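Local coordinates for carbohydrate kinase, pfkB family (Enterococcus faecalis, PDB 3KTN), which probably phosphorylates a sugar acid such as 2-keto-3-deoxygluconate, as a magnesium-binding kinase of the pfkB (ribokinase) family, at residues A[241-253]-A[264-276]. Sequence-based numbering, arbitrary orientation.
Sequences TTRSHSQNQNYLS and QSEKRPLLNLDRI
K267 lies across the ring of Y251, and its side chain is worth following outward. CB stands off to the face side, past the rim, 3.9 Å from Y251 CD1; CD passes S244 OG at 3.7 Å; a bend at chi3 (-53°) then brings CE over the ring face in a CH-pi contact. NZ ends above its centre, 4.1 Å from the Y251 centroid, a cation-pi contact, and gives a 2.6 Å hydrogen bond to a water that also meets S244 OG. P269 CG packs obliquely near Y251 CE1. Beneath these side chains, strand 262-269 runs antiparallel to strand 250-257 at the margin of the ribokinase-like sheet: L252 and R268 exchange both backbone bonds, and L270 N reaches N250 O at 2.7 Å. The R268 side chain bends away to pack on helices 296-310 and 322-330. L270 CD2 touches the edge of the R243 guanidinium, 3.4 Å from NH1, while the R275 guanidinium stacks, offset, on one face, guanidinium centres 4.1 Å apart and planes 21° from parallel. H311 accepts from R243 NH1, and D335 of a second subunit forms a salt bridge with R275 NH1. Beside R275, D274 and I276 belong to the magnesium site. Two like charges thus stack where hairpin edge, magnesium-site loop and second subunit meet; the D335 carboxylate probably offsets part of their repulsion, while H311 holds the R243 end.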
loop_
_atom_site.group_PDB
_atom_site.type_symbol
_atom_site.label_atom_id
_atom_site.label_comp_id
_atom_site.label_asym_id
_atom_site.label_seq_id
_atom_site.Cartn_x
_atom_site.Cartn_y
_atom_site.Cartn_z
ATOM N N THR A 241 -12.802 -17.378 -30.084
ATOM C CA THR A 241 -11.376 -17.213 -30.319
ATOM C C THR A 241 -10.637 -18.517 -30.122
ATOM O O THR A 241 -11.096 -19.416 -29.424
ATOM C CB THR A 241 -10.746 -16.202 -29.345
ATOM O OG1 THR A 241 -10.867 -16.700 -28.007
ATOM C CG2 THR A 241 -11.427 -14.852 -29.452
ATOM N N THR A 242 -9.469 -18.602 -30.732
ATOM C CA THR A 242 -8.655 -19.785 -30.605
ATOM C C THR A 242 -7.253 -19.365 -30.190
ATOM O O THR A 242 -6.657 -18.462 -30.783
ATOM C CB THR A 242 -8.626 -20.587 -31.935
ATOM O OG1 THR A 242 -7.557 -21.540 -31.902
ATOM C CG2 THR A 242 -8.446 -19.659 -33.120
ATOM N N ARG A 243 -6.753 -20.001 -29.137
ATOM C CA ARG A 243 -5.418 -19.729 -28.623
ATOM C C ARG A 243 -4.466 -20.766 -29.192
ATOM O O ARG A 243 -4.793 -21.949 -29.266
ATOM C CB ARG A 243 -5.407 -19.812 -27.095
ATOM C CG ARG A 243 -6.246 -18.749 -26.418
ATOM C CD ARG A 243 -6.524 -19.104 -24.967
ATOM N NE ARG A 243 -7.489 -18.185 -24.368
ATOM C CZ ARG A 243 -7.203 -16.945 -23.984
ATOM N NH1 ARG A 243 -5.972 -16.472 -24.131
ATOM N NH2 ARG A 243 -8.152 -16.171 -23.466
ATOM N N SER A 244 -3.289 -20.315 -29.605
ATOM C CA SER A 244 -2.288 -21.208 -30.165
ATOM C C SER A 244 -0.922 -20.780 -29.659
ATOM O O SER A 244 -0.775 -19.698 -29.089
ATOM C CB SER A 244 -2.319 -21.156 -31.697
ATOM O OG SER A 244 -2.076 -19.843 -32.181
ATOM N N HIS A 245 0.077 -21.630 -29.857
ATOM C CA HIS A 245 1.418 -21.300 -29.412
ATOM C C HIS A 245 2.492 -21.934 -30.274
ATOM O O HIS A 245 2.524 -23.149 -30.458
ATOM C CB HIS A 245 1.626 -21.725 -27.953
ATOM C CG HIS A 245 1.630 -23.209 -27.747
ATOM N ND1 HIS A 245 0.499 -23.984 -27.891
ATOM C CD2 HIS A 245 2.631 -24.061 -27.424
ATOM C CE1 HIS A 245 0.804 -25.250 -27.665
ATOM N NE2 HIS A 245 2.092 -25.323 -27.379
ATOM N N SER A 246 3.358 -21.094 -30.824
ATOM C CA SER A 246 4.473 -21.568 -31.624
ATOM C C SER A 246 5.585 -21.636 -30.592
ATOM O O SER A 246 5.339 -21.378 -29.413
ATOM C CB SER A 246 4.819 -20.563 -32.722
ATOM O OG SER A 246 3.766 -20.456 -33.667
ATOM N N GLN A 247 6.798 -21.982 -30.999
ATOM C CA GLN A 247 7.874 -22.044 -30.024
ATOM C C GLN A 247 8.180 -20.624 -29.555
ATOM O O GLN A 247 8.462 -19.742 -30.371
ATOM C CB GLN A 247 9.128 -22.682 -30.629
ATOM C CG GLN A 247 10.179 -23.052 -29.585
ATOM C CD GLN A 247 11.392 -23.740 -30.183
ATOM O OE1 GLN A 247 11.266 -24.744 -30.888
ATOM N NE2 GLN A 247 12.576 -23.207 -29.898
ATOM N N ASN A 248 8.095 -20.414 -28.242
ATOM C CA ASN A 248 8.361 -19.117 -27.620
ATOM C C ASN A 248 7.159 -18.184 -27.497
ATOM O O ASN A 248 6.979 -17.545 -26.458
ATOM C CB ASN A 248 9.467 -18.366 -28.371
ATOM C CG ASN A 248 10.842 -18.940 -28.119
ATOM O OD1 ASN A 248 11.091 -20.125 -28.351
ATOM N ND2 ASN A 248 11.753 -18.094 -27.645
ATOM N N GLN A 249 6.338 -18.105 -28.541
ATOM C CA GLN A 249 5.193 -17.196 -28.532
ATOM C C GLN A 249 3.797 -17.805 -28.442
ATOM O O GLN A 249 3.562 -18.936 -28.866
ATOM C CB GLN A 249 5.239 -16.310 -29.774
ATOM C CG GLN A 249 6.571 -15.641 -30.025
ATOM C CD GLN A 249 6.497 -14.648 -31.166
ATOM O OE1 GLN A 249 5.769 -13.658 -31.092
ATOM N NE2 GLN A 249 7.245 -14.911 -32.233
ATOM N N ASN A 250 2.874 -17.021 -27.888
ATOM C CA ASN A 250 1.474 -17.412 -27.764
ATOM C C ASN A 250 0.685 -16.485 -28.680
ATOM O O ASN A 250 1.063 -15.331 -28.878
ATOM C CB ASN A 250 0.983 -17.259 -26.327
ATOM C CG ASN A 250 1.564 -18.307 -25.400
ATOM O OD1 ASN A 250 1.424 -19.507 -25.641
ATOM N ND2 ASN A 250 2.211 -17.861 -24.330
ATOM N N TYR A 251 -0.410 -16.984 -29.238
ATOM C CA TYR A 251 -1.209 -16.179 -30.151
ATOM C C TYR A 251 -2.695 -16.275 -29.883
ATOM O O TYR A 251 -3.181 -17.253 -29.325
ATOM C CB TYR A 251 -0.957 -16.621 -31.592
ATOM C CG TYR A 251 0.476 -16.499 -32.033
ATOM C CD1 TYR A 251 0.924 -15.358 -32.694
ATOM C CD2 TYR A 251 1.386 -17.528 -31.793
ATOM C CE1 TYR A 251 2.248 -15.244 -33.110
ATOM C CE2 TYR A 251 2.713 -17.427 -32.202
ATOM C CZ TYR A 251 3.136 -16.283 -32.860
ATOM O OH TYR A 251 4.443 -16.173 -33.274
ATOM N N LEU A 252 -3.413 -15.244 -30.298
ATOM C CA LEU A 252 -4.849 -15.222 -30.152
ATOM C C LEU A 252 -5.416 -14.975 -31.538
ATOM O O LEU A 252 -4.904 -14.148 -32.291
ATOM C CB LEU A 252 -5.295 -14.104 -29.212
ATOM C CG LEU A 252 -6.795 -14.165 -28.899
ATOM C CD1 LEU A 252 -7.063 -15.406 -28.041
ATOM C CD2 LEU A 252 -7.254 -12.896 -28.178
ATOM N N SER A 253 -6.474 -15.698 -31.878
ATOM C CA SER A 253 -7.102 -15.536 -33.176
ATOM C C SER A 253 -8.610 -15.581 -33.011
ATOM O O SER A 253 -9.141 -16.449 -32.319
ATOM C CB SER A 253 -6.647 -16.648 -34.124
ATOM O OG SER A 253 -7.061 -16.364 -35.446
ATOM N N GLN A 264 -11.919 -15.202 -40.342
ATOM C CA GLN A 264 -10.921 -15.477 -39.320
ATOM C C GLN A 264 -9.882 -14.367 -39.354
ATOM O O GLN A 264 -9.493 -13.911 -40.427
ATOM C CB GLN A 264 -10.251 -16.822 -39.610
ATOM C CG GLN A 264 -9.137 -17.213 -38.655
ATOM C CD GLN A 264 -9.643 -17.948 -37.432
ATOM O OE1 GLN A 264 -10.274 -18.997 -37.541
ATOM N NE2 GLN A 264 -9.363 -17.401 -36.254
ATOM N N SER A 265 -9.436 -13.922 -38.185
ATOM C CA SER A 265 -8.428 -12.871 -38.127
ATOM C C SER A 265 -7.061 -13.540 -38.171
ATOM O O SER A 265 -6.952 -14.749 -37.967
ATOM C CB SER A 265 -8.551 -12.074 -36.827
ATOM O OG SER A 265 -7.962 -12.781 -35.751
ATOM N N GLU A 266 -6.020 -12.765 -38.445
ATOM C CA GLU A 266 -4.676 -13.328 -38.471
ATOM C C GLU A 266 -4.230 -13.495 -37.020
ATOM O O GLU A 266 -4.685 -12.753 -36.154
ATOM C CB GLU A 266 -3.721 -12.390 -39.215
ATOM C CG GLU A 266 -3.745 -10.953 -38.717
ATOM C CD GLU A 266 -2.711 -10.078 -39.411
ATOM O OE1 GLU A 266 -2.736 -10.006 -40.661
ATOM O OE2 GLU A 266 -1.875 -9.462 -38.707
ATOM N N LYS A 267 -3.365 -14.473 -36.757
ATOM C CA LYS A 267 -2.867 -14.709 -35.403
ATOM C C LYS A 267 -2.232 -13.441 -34.843
ATOM O O LYS A 267 -1.428 -12.794 -35.510
ATOM C CB LYS A 267 -1.801 -15.810 -35.381
ATOM C CG LYS A 267 -2.276 -17.199 -35.739
ATOM C CD LYS A 267 -1.187 -18.229 -35.436
ATOM C CE LYS A 267 0.152 -17.868 -36.095
ATOM N NZ LYS A 267 1.249 -18.818 -35.720
ATOM N N ARG A 268 -2.589 -13.095 -33.613
ATOM C CA ARG A 268 -2.044 -11.905 -32.966
ATOM C C ARG A 268 -1.183 -12.345 -31.791
ATOM O O ARG A 268 -1.641 -13.108 -30.930
ATOM C CB ARG A 268 -3.172 -11.020 -32.433
ATOM C CG ARG A 268 -4.254 -10.663 -33.432
ATOM C CD ARG A 268 -3.852 -9.483 -34.278
ATOM N NE ARG A 268 -3.342 -8.400 -33.448
ATOM C CZ ARG A 268 -3.123 -7.163 -33.884
ATOM N NH1 ARG A 268 -3.380 -6.848 -35.148
ATOM N NH2 ARG A 268 -2.628 -6.246 -33.061
ATOM N N PRO A 269 0.081 -11.893 -31.742
ATOM C CA PRO A 269 0.934 -12.290 -30.614
ATOM C C PRO A 269 0.174 -11.920 -29.332
ATOM O O PRO A 269 -0.418 -10.843 -29.252
ATOM C CB PRO A 269 2.189 -11.441 -30.813
ATOM C CG PRO A 269 2.248 -11.271 -32.309
ATOM C CD PRO A 269 0.802 -11.004 -32.670
ATOM N N LEU A 270 0.179 -12.811 -28.347
ATOM C CA LEU A 270 -0.539 -12.581 -27.097
ATOM C C LEU A 270 0.381 -12.573 -25.877
ATOM O O LEU A 270 1.163 -13.504 -25.672
ATOM C CB LEU A 270 -1.606 -13.664 -26.918
ATOM C CG LEU A 270 -2.475 -13.655 -25.655
ATOM C CD1 LEU A 270 -3.445 -12.499 -25.702
ATOM C CD2 LEU A 270 -3.238 -14.972 -25.563
ATOM N N LEU A 271 0.289 -11.509 -25.081
ATOM C CA LEU A 271 1.081 -11.382 -23.857
ATOM C C LEU A 271 0.089 -11.382 -22.697
ATOM O O LEU A 271 -0.757 -10.493 -22.566
ATOM C CB LEU A 271 1.926 -10.105 -23.890
ATOM C CG LEU A 271 3.035 -10.150 -24.954
ATOM C CD1 LEU A 271 3.794 -8.829 -24.991
ATOM C CD2 LEU A 271 3.994 -11.303 -24.648
ATOM N N ASN A 272 0.212 -12.399 -21.857
ATOM C CA ASN A 272 -0.695 -12.619 -20.744
ATOM C C ASN A 272 -0.326 -12.051 -19.377
ATOM O O ASN A 272 0.531 -12.589 -18.684
ATOM C CB ASN A 272 -0.927 -14.132 -20.618
ATOM C CG ASN A 272 -1.990 -14.489 -19.590
ATOM O OD1 ASN A 272 -2.433 -13.648 -18.807
ATOM N ND2 ASN A 272 -2.395 -15.755 -19.582
ATOM N N LEU A 273 -0.981 -10.964 -18.988
ATOM C CA LEU A 273 -0.760 -10.400 -17.668
ATOM C C LEU A 273 -1.933 -10.902 -16.821
ATOM O O LEU A 273 -1.761 -11.289 -15.669
ATOM C CB LEU A 273 -0.755 -8.866 -17.709
ATOM C CG LEU A 273 -0.635 -8.146 -16.359
ATOM C CD1 LEU A 273 0.649 -8.588 -15.632
ATOM C CD2 LEU A 273 -0.624 -6.646 -16.577
ATOM N N ASP A 274 -3.123 -10.921 -17.412
ATOM C CA ASP A 274 -4.331 -11.370 -16.707
ATOM C C ASP A 274 -5.376 -11.721 -17.769
ATOM O O ASP A 274 -5.901 -10.829 -18.438
ATOM C CB ASP A 274 -4.859 -10.234 -15.816
ATOM C CG ASP A 274 -5.998 -10.672 -14.898
ATOM O OD1 ASP A 274 -6.724 -11.629 -15.229
ATOM O OD2 ASP A 274 -6.185 -10.038 -13.838
ATOM N N ARG A 275 -5.695 -13.005 -17.917
ATOM C CA ARG A 275 -6.668 -13.409 -18.926
ATOM C C ARG A 275 -8.087 -13.573 -18.415
ATOM O O ARG A 275 -9.006 -13.798 -19.198
ATOM C CB ARG A 275 -6.236 -14.718 -19.583
ATOM C CG ARG A 275 -5.925 -15.812 -18.595
ATOM C CD ARG A 275 -5.717 -17.137 -19.301
ATOM N NE ARG A 275 -6.989 -17.676 -19.754
ATOM C CZ ARG A 275 -7.129 -18.831 -20.386
ATOM N NH1 ARG A 275 -6.068 -19.582 -20.649
ATOM N NH2 ARG A 275 -8.335 -19.236 -20.752
ATOM N N ILE A 276 -8.280 -13.462 -17.109
ATOM C CA ILE A 276 -9.617 -13.641 -16.560
ATOM C C ILE A 276 -10.614 -12.654 -17.157
ATOM O O ILE A 276 -10.418 -11.444 -17.087
ATOM C CB ILE A 276 -9.605 -13.502 -15.030
ATOM C CG1 ILE A 276 -8.579 -14.471 -14.448
ATOM C CG2 ILE A 276 -10.996 -13.815 -14.461
ATOM C CD1 ILE A 276 -8.455 -14.399 -12.968
HETATM O O HOH W 1 0.181 -20.520 -33.996
HETATM O O HOH W 2 3.621 -14.323 -26.998
HETATM O O HOH W 3 0.969 -15.140 -23.606
#